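Local coordinates for type IV pilus assembly protein PilF (Pseudomonas aeruginosa, PDB 2HO1) that is required for the outer-membrane localization of PilQ and its assembly into the dodecameric secretin of the type IV pilus, at residues S141-F144 / E145-L149. Numbering follows the deposited sequence.
Sequences SRVF and ENLGL
The ring of Phe144 is met obliquely by one methyl of Leu147: Leu147 CD1 lies 3.8 Å from Phe144 CD1 and 4.1 Å from Phe144 CE1. Beyond this helix, Lys166 of helix 157-170 and Gln133 of the second subunit also pack on Phe144. The amide of Asn146, the other flat group, lies beside the carbonyl of Arg142 and gives ND2 to Asn109 OD1 on helix 105-117. Leu147 CD1 also touches Val143 CG1 at 4.3 Å, three apolar residues thus sharing one side of the helix. With CG anti to its carbonyl carbon (chi1 -79°), Leu147 turns this methyl back toward the preceding turn, where it reaches both Val143 and Phe144. Helix 140-153 is probably the first helix of the helix-turn-helix pair of TPR 4; it presses against helix 157-170, through Tyr163 on Leu147, and against helix 121-131, probably of the preceding repeat, through Tyr125 and Leu128. Branched and aromatic side chains suit this buried layer between helices. Gly148 suits a buried place close against the carbonyl oxygen of Glu145; its N bonds to Phe144 O at 3.0 Å, one of four successive i to i+4 bonds. The straightest of them runs from Asn146 N to Arg142 O (2.9 Å, 164°). In Glu145, CG anti to the backbone N (chi1 174°) and an extended chain carry the carboxylate away from the helix, where OE2 bonds to Ser176 OG at the start of helix 175-187. The exposed Arg142, whose side chain touches Tyr137 and Asn109, keeps NE 6.5 Å from Glu145 OE1, where any attraction is probably weak.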
loop_
_atom_site.group_PDB
_atom_site.type_symbol
_atom_site.label_atom_id
_atom_site.label_comp_id
_atom_site.label_asym_id
_atom_site.label_seq_id
_atom_site.Cartn_x
_atom_site.Cartn_y
_atom_site.Cartn_z
ATOM N N SER A 141 3.512 -6.786 10.599
ATOM C CA SER A 141 4.161 -7.926 9.926
ATOM C C SER A 141 3.118 -8.872 9.317
ATOM O O SER A 141 3.351 -9.469 8.266
ATOM C CB SER A 141 5.030 -8.729 10.897
ATOM O OG SER A 141 4.276 -9.204 12.003
ATOM N N ARG A 142 1.981 -9.017 9.991
ATOM C CA ARG A 142 0.876 -9.868 9.504
ATOM C C ARG A 142 0.210 -9.233 8.300
ATOM O O ARG A 142 -0.250 -9.927 7.387
ATOM C CB ARG A 142 -0.171 -10.074 10.602
ATOM C CG ARG A 142 0.087 -11.318 11.434
ATOM C CD ARG A 142 -0.422 -11.219 12.889
ATOM N NE ARG A 142 -1.757 -10.633 13.068
ATOM C CZ ARG A 142 -2.463 -10.757 14.195
ATOM N NH1 ARG A 142 -1.956 -11.455 15.218
ATOM N NH2 ARG A 142 -3.662 -10.183 14.319
ATOM N N VAL A 143 0.118 -7.903 8.319
ATOM C CA VAL A 143 -0.453 -7.200 7.199
ATOM C C VAL A 143 0.361 -7.522 5.942
ATOM O O VAL A 143 -0.214 -7.800 4.885
ATOM C CB VAL A 143 -0.447 -5.675 7.440
ATOM C CG1 VAL A 143 -0.854 -4.955 6.189
ATOM C CG2 VAL A 143 -1.369 -5.340 8.604
ATOM N N PHE A 144 1.687 -7.489 6.045
ATOM C CA PHE A 144 2.530 -7.793 4.898
ATOM C C PHE A 144 2.484 -9.269 4.516
ATOM O O PHE A 144 2.654 -9.624 3.334
ATOM C CB PHE A 144 3.973 -7.372 5.143
ATOM C CG PHE A 144 4.181 -5.893 5.039
ATOM C CD1 PHE A 144 3.834 -5.210 3.870
ATOM C CD2 PHE A 144 4.684 -5.165 6.110
ATOM C CE1 PHE A 144 3.974 -3.846 3.769
ATOM C CE2 PHE A 144 4.822 -3.779 5.996
ATOM C CZ PHE A 144 4.463 -3.133 4.818
ATOM N N GLU A 145 2.309 -10.139 5.501
ATOM C CA GLU A 145 2.164 -11.544 5.170
ATOM C C GLU A 145 0.896 -11.673 4.293
ATOM O O GLU A 145 0.904 -12.342 3.268
ATOM C CB GLU A 145 1.968 -12.392 6.426
ATOM C CG GLU A 145 1.676 -13.856 6.090
ATOM C CD GLU A 145 1.447 -14.721 7.312
ATOM O OE1 GLU A 145 0.720 -14.287 8.239
ATOM O OE2 GLU A 145 1.997 -15.845 7.333
ATOM N N ASN A 146 -0.189 -11.033 4.708
ATOM C CA ASN A 146 -1.443 -11.093 3.959
ATOM C C ASN A 146 -1.337 -10.526 2.547
ATOM O O ASN A 146 -1.924 -11.064 1.616
ATOM C CB ASN A 146 -2.574 -10.414 4.738
ATOM C CG ASN A 146 -3.059 -11.271 5.886
ATOM O OD1 ASN A 146 -2.926 -12.491 5.843
ATOM N ND2 ASN A 146 -3.621 -10.646 6.912
ATOM N N LEU A 147 -0.571 -9.459 2.390
ATOM C CA LEU A 147 -0.356 -8.863 1.076
ATOM C C LEU A 147 0.372 -9.887 0.218
ATOM O O LEU A 147 0.099 -10.025 -0.980
ATOM C CB LEU A 147 0.453 -7.566 1.216
ATOM C CG LEU A 147 -0.403 -6.373 1.678
ATOM C CD1 LEU A 147 0.507 -5.182 2.078
ATOM C CD2 LEU A 147 -1.359 -5.951 0.569
ATOM N N GLY A 148 1.312 -10.611 0.821
ATOM C CA GLY A 148 2.023 -11.651 0.081
ATOM C C GLY A 148 1.115 -12.816 -0.324
ATOM O O GLY A 148 1.157 -13.289 -1.459
ATOM N N LEU A 149 0.271 -13.281 0.586
ATOM C CA LEU A 149 -0.612 -14.386 0.238
ATOM C C LEU A 149 -1.588 -13.964 -0.865
ATOM O O LEU A 149 -1.806 -14.724 -1.817
ATOM C CB LEU A 149 -1.356 -14.890 1.483
ATOM C CG LEU A 149 -0.479 -15.566 2.549
ATOM C CD1 LEU A 149 -1.238 -15.610 3.850
ATOM C CD2 LEU A 149 -0.060 -16.972 2.140
#